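Local coordinates for putative ubiquinone biosynthesis protein (Nostoc punctiforme, PDB 3MSQ) that probably takes part in ubiquinone (coenzyme Q) biosynthesis as a member of the Coq4 family, its exact role being unsettled, at residues E61-F75 and K197-V209. Numbering follows the deposited sequence.
Sequences EVNALFSERWLPAPF and KLIAQKWDQLWDV
Lys202 lies across the indole of Trp70, a compact case of one lysine serving two kinds of contact. Lys202 CG stands over the five-membered ring of Trp70, 3.7 Å from its centroid, a CH-pi contact, while Pro72 N lies over the opposite face, toward the rim. With the chain extended beyond CG, Lys202 NZ passes the ring and meets Glu68 in a salt bridge, 2.8 Å from Glu68 OE2 on that oxygen's syn lone pair; the bond to OE1 is weak. Leu65 CD2 packs against the same lysine at CE. At the indole's edge, Asp204 OD1 lies in the ring plane near CZ2, the carboxylate turned 82° from the ring. Asp204 OD2 accepts a hydrogen bond from Ala73 N at 2.8 Å on its anti lone pair; Asp204 CG sits between its own backbone N and carbonyl carbon (chi1 64°), which brings the carboxylate there. A serine in place of Trp70 would probably leave the aliphatic part of Lys202 without its platform and open a gap beside Asp204. Farther along, Trp207 turns its edge to the face of Phe75, planes at 62°; at the other end Val62 CG2 rests on Ala200 CB, 3.7 Å away. The hydroxyl of Tyr117, on helix 114-133, is hydrogen-bonded to Trp70 O, and Leu88 of helix 88-98 touches Trp203 and Trp207. The contact joins helix 60-68 and its following loop to the connection between helices 177-192 and 211-218.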
ATOM      1  N   GLU A  61     -35.435 -12.828 -12.475  1.00 54.63           N
ATOM      2  CA  GLU A  61     -35.800 -11.422 -12.727  1.00 53.09           C
ATOM      3  C   GLU A  61     -34.614 -10.565 -13.162  1.00 53.65           C
ATOM      4  O   GLU A  61     -34.778  -9.669 -13.987  1.00 53.49           O
ATOM      5  CB  GLU A  61     -36.556 -10.796 -11.538  1.00 54.39           C
ATOM      6  CG  GLU A  61     -36.423 -11.535 -10.213  1.00 66.87           C
ATOM      7  CD  GLU A  61     -37.222 -12.820 -10.055  1.00 94.07           C
ATOM      8  OE1 GLU A  61     -38.430 -12.825 -10.387  1.00107.01           O
ATOM      9  OE2 GLU A  61     -36.634 -13.825  -9.594  1.00 79.68           O
ATOM     10  N   VAL A  62     -33.426 -10.878 -12.621  1.00 47.38           N
ATOM     11  CA  VAL A  62     -32.133 -10.240 -12.868  1.00 45.22           C
ATOM     12  C   VAL A  62     -31.656 -10.715 -14.247  1.00 51.37           C
ATOM     13  O   VAL A  62     -31.410  -9.889 -15.138  1.00 51.29           O
ATOM     14  CB  VAL A  62     -31.120 -10.577 -11.726  1.00 46.99           C
ATOM     15  CG1 VAL A  62     -29.705 -10.207 -12.118  1.00 46.29           C
ATOM     16  CG2 VAL A  62     -31.496  -9.897 -10.412  1.00 45.66           C
ATOM     17  N   ASN A  63     -31.594 -12.048 -14.443  1.00 48.69           N
ATOM     18  CA  ASN A  63     -31.229 -12.675 -15.714  1.00 48.91           C
ATOM     19  C   ASN A  63     -32.041 -12.119 -16.911  1.00 52.54           C
ATOM     20  O   ASN A  63     -31.540 -12.106 -18.029  1.00 52.14           O
ATOM     21  CB  ASN A  63     -31.366 -14.183 -15.616  1.00 50.02           C
ATOM     22  CG  ASN A  63     -30.791 -14.902 -16.798  1.00 65.81           C
ATOM     23  OD1 ASN A  63     -31.431 -15.056 -17.835  1.00 64.49           O
ATOM     24  ND2 ASN A  63     -29.573 -15.356 -16.669  1.00 55.07           N
ATOM     25  N   ALA A  64     -33.272 -11.635 -16.655  1.00 49.78           N
ATOM     26  CA  ALA A  64     -34.138 -10.992 -17.649  1.00 49.64           C
ATOM     27  C   ALA A  64     -33.492  -9.668 -18.095  1.00 54.52           C
ATOM     28  O   ALA A  64     -33.368  -9.450 -19.307  1.00 55.23           O
ATOM     29  CB  ALA A  64     -35.527 -10.736 -17.069  1.00 49.97           C
ATOM     30  N   LEU A  65     -33.028  -8.819 -17.127  1.00 48.98           N
ATOM     31  CA  LEU A  65     -32.361  -7.561 -17.447  1.00 48.65           C
ATOM     32  C   LEU A  65     -31.037  -7.813 -18.155  1.00 53.86           C
ATOM     33  O   LEU A  65     -30.678  -7.055 -19.048  1.00 53.81           O
ATOM     34  CB  LEU A  65     -32.114  -6.690 -16.209  1.00 48.48           C
ATOM     35  CG  LEU A  65     -33.299  -6.266 -15.320  1.00 52.55           C
ATOM     36  CD1 LEU A  65     -32.862  -5.213 -14.351  1.00 51.70           C
ATOM     37  CD2 LEU A  65     -34.453  -5.738 -16.124  1.00 52.02           C
ATOM     38  N   PHE A  66     -30.333  -8.892 -17.799  1.00 51.30           N
ATOM     39  CA  PHE A  66     -29.073  -9.222 -18.460  1.00 51.39           C
ATOM     40  C   PHE A  66     -29.318  -9.561 -19.944  1.00 57.19           C
ATOM     41  O   PHE A  66     -28.531  -9.165 -20.810  1.00 57.30           O
ATOM     42  CB  PHE A  66     -28.313 -10.329 -17.690  1.00 53.23           C
ATOM     43  CG  PHE A  66     -27.395  -9.836 -16.582  1.00 53.73           C
ATOM     44  CD1 PHE A  66     -27.865  -9.673 -15.287  1.00 56.21           C
ATOM     45  CD2 PHE A  66     -26.060  -9.541 -16.837  1.00 55.63           C
ATOM     46  CE1 PHE A  66     -27.007  -9.232 -14.263  1.00 56.34           C
ATOM     47  CE2 PHE A  66     -25.209  -9.082 -15.816  1.00 57.17           C
ATOM     48  CZ  PHE A  66     -25.687  -8.939 -14.538  1.00 54.72           C
ATOM     49  N   SER A  67     -30.461 -10.216 -20.233  1.00 55.58           N
ATOM     50  CA  SER A  67     -30.910 -10.617 -21.587  1.00 55.69           C
ATOM     51  C   SER A  67     -31.248  -9.415 -22.449  1.00 58.04           C
ATOM     52  O   SER A  67     -30.861  -9.397 -23.618  1.00 57.52           O
ATOM     53  CB  SER A  67     -32.133 -11.528 -21.517  1.00 57.75           C
ATOM     54  OG  SER A  67     -31.867 -12.628 -20.670  1.00 64.59           O
ATOM     55  N   GLU A  68     -31.968  -8.419 -21.872  1.00 52.84           N
ATOM     56  CA  GLU A  68     -32.374  -7.192 -22.557  1.00 52.09           C
ATOM     57  C   GLU A  68     -31.267  -6.117 -22.571  1.00 55.18           C
ATOM     58  O   GLU A  68     -31.344  -5.180 -23.378  1.00 54.96           O
ATOM     59  CB  GLU A  68     -33.576  -6.563 -21.851  1.00 53.48           C
ATOM     60  CG  GLU A  68     -34.830  -7.399 -21.713  1.00 64.85           C
ATOM     61  CD  GLU A  68     -35.895  -6.648 -20.932  1.00 91.47           C
ATOM     62  OE1 GLU A  68     -35.943  -5.396 -21.025  1.00 77.67           O
ATOM     63  OE2 GLU A  68     -36.665  -7.313 -20.201  1.00 91.08           O
ATOM     64  N   ARG A  69     -30.285  -6.212 -21.634  1.00 50.02           N
ATOM     65  CA  ARG A  69     -29.234  -5.212 -21.383  1.00 48.73           C
ATOM     66  C   ARG A  69     -29.943  -3.899 -21.107  1.00 55.14           C
ATOM     67  O   ARG A  69     -29.631  -2.855 -21.685  1.00 57.05           O
ATOM     68  CB  ARG A  69     -28.191  -5.120 -22.501  1.00 46.06           C
ATOM     69  CG  ARG A  69     -27.396  -6.402 -22.699  1.00 52.35           C
ATOM     70  CD  ARG A  69     -26.219  -6.472 -21.763  1.00 52.09           C
ATOM     71  NE  ARG A  69     -25.279  -7.554 -22.065  1.00 59.51           N
ATOM     72  CZ  ARG A  69     -24.266  -7.449 -22.921  1.00 67.13           C
ATOM     73  NH1 ARG A  69     -24.094  -6.336 -23.625  1.00 55.15           N
ATOM     74  NH2 ARG A  69     -23.436  -8.466 -23.103  1.00 47.18           N
ATOM     75  N   TRP A  70     -30.979  -4.006 -20.254  1.00 51.02           N
ATOM     76  CA  TRP A  70     -31.884  -2.955 -19.824  1.00 50.81           C
ATOM     77  C   TRP A  70     -31.154  -1.860 -19.094  1.00 54.01           C
ATOM     78  O   TRP A  70     -30.400  -2.134 -18.151  1.00 55.52           O
ATOM     79  CB  TRP A  70     -32.999  -3.536 -18.917  1.00 50.10           C
ATOM     80  CG  TRP A  70     -33.997  -2.504 -18.474  1.00 52.04           C
ATOM     81  CD1 TRP A  70     -35.138  -2.142 -19.125  1.00 55.96           C
ATOM     82  CD2 TRP A  70     -33.887  -1.624 -17.340  1.00 52.15           C
ATOM     83  NE1 TRP A  70     -35.754  -1.099 -18.461  1.00 55.95           N
ATOM     84  CE2 TRP A  70     -35.001  -0.757 -17.371  1.00 56.42           C
ATOM     85  CE3 TRP A  70     -32.949  -1.481 -16.299  1.00 53.26           C
ATOM     86  CZ2 TRP A  70     -35.205   0.227 -16.407  1.00 55.66           C
ATOM     87  CZ3 TRP A  70     -33.152  -0.500 -15.348  1.00 54.54           C
ATOM     88  CH2 TRP A  70     -34.269   0.340 -15.407  1.00 55.70           C
ATOM     89  N   LEU A  71     -31.438  -0.609 -19.472  1.00 47.35           N
ATOM     90  CA  LEU A  71     -30.903   0.576 -18.796  1.00 45.25           C
ATOM     91  C   LEU A  71     -32.043   1.583 -18.718  1.00 46.62           C
ATOM     92  O   LEU A  71     -32.897   1.560 -19.593  1.00 46.94           O
ATOM     93  CB  LEU A  71     -29.677   1.143 -19.521  1.00 45.40           C
ATOM     94  CG  LEU A  71     -28.384   0.327 -19.413  1.00 48.80           C
ATOM     95  CD1 LEU A  71     -27.359   0.828 -20.382  1.00 48.38           C
ATOM     96  CD2 LEU A  71     -27.841   0.308 -17.990  1.00 47.61           C
ATOM     97  N   PRO A  72     -32.145   2.413 -17.665  1.00 42.85           N
ATOM     98  CA  PRO A  72     -33.300   3.310 -17.549  1.00 43.48           C
ATOM     99  C   PRO A  72     -33.375   4.411 -18.610  1.00 50.80           C
ATOM    100  O   PRO A  72     -32.355   4.949 -19.039  1.00 51.17           O
ATOM    101  CB  PRO A  72     -33.177   3.862 -16.130  1.00 44.70           C
ATOM    102  CG  PRO A  72     -31.746   3.776 -15.826  1.00 47.98           C
ATOM    103  CD  PRO A  72     -31.243   2.558 -16.506  1.00 43.71           C
ATOM    104  N   ALA A  73     -34.616   4.718 -19.045  1.00 48.93           N
ATOM    105  CA  ALA A  73     -34.931   5.744 -20.032  1.00 49.48           C
ATOM    106  C   ALA A  73     -34.530   7.123 -19.503  1.00 56.91           C
ATOM    107  O   ALA A  73     -34.479   7.320 -18.292  1.00 57.06           O
ATOM    108  CB  ALA A  73     -36.409   5.707 -20.364  1.00 50.33           C
ATOM    109  N   PRO A  74     -34.177   8.088 -20.371  1.00 57.25           N
ATOM    110  CA  PRO A  74     -33.787   9.403 -19.846  1.00 58.02           C
ATOM    111  C   PRO A  74     -34.996  10.131 -19.243  1.00 63.99           C
ATOM    112  O   PRO A  74     -36.148   9.920 -19.665  1.00 63.90           O
ATOM    113  CB  PRO A  74     -33.209  10.123 -21.069  1.00 59.89           C
ATOM    114  CG  PRO A  74     -33.892   9.494 -22.232  1.00 64.09           C
ATOM    115  CD  PRO A  74     -34.137   8.061 -21.853  1.00 59.10           C
ATOM    116  N   PHE A  75     -34.714  10.962 -18.231  1.00 60.46           N
ATOM    117  CA  PHE A  75     -35.705  11.727 -17.503  1.00 60.66           C
ATOM    118  C   PHE A  75     -35.285  13.166 -17.298  1.00 69.80           C
ATOM    119  O   PHE A  75     -34.092  13.441 -17.169  1.00 72.29           O
ATOM    120  CB  PHE A  75     -35.979  11.067 -16.138  1.00 60.61           C
ATOM    121  CG  PHE A  75     -34.761  10.783 -15.293  1.00 59.40           C
ATOM    122  CD1 PHE A  75     -34.260  11.745 -14.422  1.00 61.12           C
ATOM    123  CD2 PHE A  75     -34.140   9.541 -15.335  1.00 59.07           C
ATOM    124  CE1 PHE A  75     -33.143  11.480 -13.629  1.00 60.58           C
ATOM    125  CE2 PHE A  75     -33.013   9.281 -14.549  1.00 60.45           C
ATOM    126  CZ  PHE A  75     -32.519  10.258 -13.706  1.00 58.33           C
ATOM    127  N   LYS A 197     -35.448  -8.032  -5.006  1.00 53.73           N
ATOM    128  CA  LYS A 197     -34.109  -7.502  -5.256  1.00 52.48           C
ATOM    129  C   LYS A 197     -34.169  -6.119  -5.893  1.00 55.73           C
ATOM    130  O   LYS A 197     -34.948  -5.912  -6.818  1.00 55.00           O
ATOM    131  CB  LYS A 197     -33.295  -8.477  -6.142  1.00 54.25           C
ATOM    132  CG  LYS A 197     -33.312  -9.954  -5.701  1.00 51.29           C
ATOM    133  CD  LYS A 197     -32.409 -10.220  -4.520  1.00 57.47           C
ATOM    134  CE  LYS A 197     -32.665 -11.566  -3.900  1.00 66.87           C
ATOM    135  NZ  LYS A 197     -31.888 -11.736  -2.642  1.00 78.95           N
ATOM    136  N   LEU A 198     -33.351  -5.179  -5.395  1.00 52.92           N
ATOM    137  CA  LEU A 198     -33.250  -3.815  -5.924  1.00 52.75           C
ATOM    138  C   LEU A 198     -32.811  -3.861  -7.386  1.00 56.26           C
ATOM    139  O   LEU A 198     -33.490  -3.296  -8.238  1.00 55.88           O
ATOM    140  CB  LEU A 198     -32.204  -2.991  -5.132  1.00 52.41           C
ATOM    141  CG  LEU A 198     -32.530  -2.577  -3.696  1.00 56.12           C
ATOM    142  CD1 LEU A 198     -31.308  -1.902  -3.068  1.00 54.62           C
ATOM    143  CD2 LEU A 198     -33.784  -1.676  -3.630  1.00 55.76           C
ATOM    144  N   ILE A 199     -31.681  -4.561  -7.657  1.00 51.78           N
ATOM    145  CA  ILE A 199     -31.042  -4.739  -8.966  1.00 50.71           C
ATOM    146  C   ILE A 199     -31.983  -5.294 -10.067  1.00 56.45           C
ATOM    147  O   ILE A 199     -31.783  -4.960 -11.240  1.00 56.97           O
ATOM    148  CB  ILE A 199     -29.693  -5.529  -8.824  1.00 52.78           C
ATOM    149  CG1 ILE A 199     -28.738  -5.328 -10.007  1.00 53.38           C
ATOM    150  CG2 ILE A 199     -29.873  -7.010  -8.503  1.00 52.75           C
ATOM    151  CD1 ILE A 199     -27.849  -4.094  -9.914  1.00 60.84           C
ATOM    152  N   ALA A 200     -33.029  -6.087  -9.675  1.00 51.74           N
ATOM    153  CA  ALA A 200     -34.021  -6.711 -10.576  1.00 50.80           C
ATOM    154  C   ALA A 200     -35.125  -5.782 -11.094  1.00 51.66           C
ATOM    155  O   ALA A 200     -35.845  -6.165 -12.019  1.00 50.78           O
ATOM    156  CB  ALA A 200     -34.646  -7.929  -9.903  1.00 52.04           C
ATOM    157  N   GLN A 201     -35.257  -4.574 -10.508  1.00 48.09           N
ATOM    158  CA  GLN A 201     -36.305  -3.596 -10.835  1.00 48.57           C
ATOM    159  C   GLN A 201     -36.033  -2.713 -12.036  1.00 54.66           C
ATOM    160  O   GLN A 201     -34.927  -2.167 -12.166  1.00 53.57           O
ATOM    161  CB  GLN A 201     -36.658  -2.702  -9.628  1.00 49.29           C
ATOM    162  CG  GLN A 201     -36.965  -3.436  -8.325  1.00 45.72           C
ATOM    163  CD  GLN A 201     -37.909  -4.590  -8.507  1.00 55.49           C
ATOM    164  OE1 GLN A 201     -39.051  -4.435  -8.936  1.00 49.80           O
ATOM    165  NE2 GLN A 201     -37.460  -5.777  -8.144  1.00 52.65           N
ATOM    166  N   LYS A 202     -37.077  -2.548 -12.894  1.00 52.09           N
ATOM    167  CA  LYS A 202     -37.062  -1.655 -14.046  1.00 51.67           C
ATOM    168  C   LYS A 202     -37.546  -0.282 -13.555  1.00 59.39           C
ATOM    169  O   LYS A 202     -38.673   0.127 -13.835  1.00 60.53           O
ATOM    170  CB  LYS A 202     -37.932  -2.195 -15.187  1.00 52.37           C
ATOM    171  CG  LYS A 202     -37.260  -3.266 -16.012  1.00 49.77           C
ATOM    172  CD  LYS A 202     -38.117  -3.705 -17.188  1.00 49.32           C
ATOM    173  CE  LYS A 202     -37.440  -4.749 -18.046  1.00 54.30           C
ATOM    174  NZ  LYS A 202     -38.419  -5.559 -18.810  1.00 66.26           N
ATOM    175  N   TRP A 203     -36.688   0.400 -12.778  1.00 57.78           N
ATOM    176  CA  TRP A 203     -36.937   1.693 -12.123  1.00 59.46           C
ATOM    177  C   TRP A 203     -37.685   2.767 -12.915  1.00 60.25           C
ATOM    178  O   TRP A 203     -38.527   3.452 -12.339  1.00 58.53           O
ATOM    179  CB  TRP A 203     -35.644   2.260 -11.491  1.00 59.30           C
ATOM    180  CG  TRP A 203     -35.008   1.348 -10.483  1.00 60.83           C
ATOM    181  CD1 TRP A 203     -33.872   0.607 -10.644  1.00 63.45           C
ATOM    182  CD2 TRP A 203     -35.513   1.034  -9.184  1.00 61.29           C
ATOM    183  NE1 TRP A 203     -33.625  -0.132  -9.511  1.00 63.11           N
ATOM    184  CE2 TRP A 203     -34.617   0.111  -8.595  1.00 64.97           C
ATOM    185  CE3 TRP A 203     -36.651   1.430  -8.460  1.00 63.66           C
ATOM    186  CZ2 TRP A 203     -34.813  -0.409  -7.309  1.00 64.60           C
ATOM    187  CZ3 TRP A 203     -36.842   0.918  -7.185  1.00 65.51           C
ATOM    188  CH2 TRP A 203     -35.929   0.017  -6.619  1.00 65.59           C
ATOM    189  N   ASP A 204     -37.385   2.912 -14.229  1.00 56.32           N
ATOM    190  CA  ASP A 204     -38.023   3.910 -15.092  1.00 55.95           C
ATOM    191  C   ASP A 204     -39.550   3.752 -15.211  1.00 61.54           C
ATOM    192  O   ASP A 204     -40.231   4.712 -15.557  1.00 62.47           O
ATOM    193  CB  ASP A 204     -37.307   4.046 -16.449  1.00 56.57           C
ATOM    194  CG  ASP A 204     -37.307   2.844 -17.376  1.00 59.01           C
ATOM    195  OD1 ASP A 204     -38.029   1.862 -17.088  1.00 58.24           O
ATOM    196  OD2 ASP A 204     -36.622   2.901 -18.409  1.00 64.78           O
ATOM    197  N   GLN A 205     -40.080   2.560 -14.856  1.00 58.48           N
ATOM    198  CA  GLN A 205     -41.511   2.217 -14.847  1.00 58.93           C
ATOM    199  C   GLN A 205     -42.175   2.462 -13.466  1.00 63.54           C
ATOM    200  O   GLN A 205     -43.396   2.301 -13.321  1.00 63.31           O
ATOM    201  CB  GLN A 205     -41.689   0.748 -15.271  1.00 59.70           C
ATOM    202  CG  GLN A 205     -41.631   0.531 -16.778  1.00 70.94           C
ATOM    203  CD  GLN A 205     -41.109  -0.837 -17.129  1.00 91.01           C
ATOM    204  OE1 GLN A 205     -40.095  -0.960 -17.842  1.00 94.06           O
ATOM    205  NE2 GLN A 205     -41.778  -1.895 -16.626  1.00 67.95           N
ATOM    206  N   LEU A 206     -41.366   2.844 -12.463  1.00 59.73           N
ATOM    207  CA  LEU A 206     -41.835   3.063 -11.095  1.00 59.79           C
ATOM    208  C   LEU A 206     -41.845   4.534 -10.630  1.00 65.79           C
ATOM    209  O   LEU A 206     -42.226   4.786  -9.485  1.00 66.15           O
ATOM    210  CB  LEU A 206     -41.018   2.195 -10.103  1.00 58.49           C
ATOM    211  CG  LEU A 206     -41.030   0.672 -10.265  1.00 60.78           C
ATOM    212  CD1 LEU A 206     -40.029   0.028  -9.318  1.00 59.75           C
ATOM    213  CD2 LEU A 206     -42.408   0.097 -10.021  1.00 62.03           C
ATOM    214  N   TRP A 207     -41.444   5.497 -11.494  1.00 63.15           N
ATOM    215  CA  TRP A 207     -41.402   6.925 -11.141  1.00 63.37           C
ATOM    216  C   TRP A 207     -42.761   7.458 -10.620  1.00 67.46           C
ATOM    217  O   TRP A 207     -42.776   8.302  -9.726  1.00 67.81           O
ATOM    218  CB  TRP A 207     -40.965   7.784 -12.339  1.00 62.08           C
ATOM    219  CG  TRP A 207     -39.552   7.635 -12.836  1.00 61.55           C
ATOM    220  CD1 TRP A 207     -39.174   7.388 -14.123  1.00 63.68           C
ATOM    221  CD2 TRP A 207     -38.341   7.907 -12.109  1.00 60.79           C
ATOM    222  NE1 TRP A 207     -37.807   7.448 -14.237  1.00 62.43           N
ATOM    223  CE2 TRP A 207     -37.266   7.762 -13.016  1.00 63.86           C
ATOM    224  CE3 TRP A 207     -38.053   8.228 -10.775  1.00 62.01           C
ATOM    225  CZ2 TRP A 207     -35.924   7.909 -12.625  1.00 62.26           C
ATOM    226  CZ3 TRP A 207     -36.727   8.381 -10.393  1.00 62.76           C
ATOM    227  CH2 TRP A 207     -35.680   8.219 -11.311  1.00 62.50           C
ATOM    228  N   ASP A 208     -43.883   6.964 -11.194  1.00 63.06           N
ATOM    229  CA  ASP A 208     -45.267   7.345 -10.889  1.00 63.85           C
ATOM    230  C   ASP A 208     -45.932   6.465  -9.805  1.00 68.25           C
ATOM    231  O   ASP A 208     -47.142   6.579  -9.580  1.00 69.01           O
ATOM    232  CB  ASP A 208     -46.108   7.328 -12.184  1.00 66.44           C
ATOM    233  CG  ASP A 208     -46.327   5.949 -12.796  1.00 81.24           C
ATOM    234  OD1 ASP A 208     -45.318   5.280 -13.151  1.00 83.13           O
ATOM    235  OD2 ASP A 208     -47.503   5.549 -12.951  1.00 87.33           O
ATOM    236  N   VAL A 209     -45.147   5.590  -9.148  1.00 63.72           N
ATOM    237  CA  VAL A 209     -45.610   4.677  -8.094  1.00 63.29           C
ATOM    238  C   VAL A 209     -45.150   5.217  -6.731  1.00 67.14           C
ATOM    239  O   VAL A 209     -44.002   5.663  -6.604  1.00 67.01           O
ATOM    240  CB  VAL A 209     -45.121   3.210  -8.338  1.00 66.14           C
ATOM    241  CG1 VAL A 209     -45.667   2.240  -7.290  1.00 66.56           C
ATOM    242  CG2 VAL A 209     -45.482   2.726  -9.747  1.00 65.84           C
TER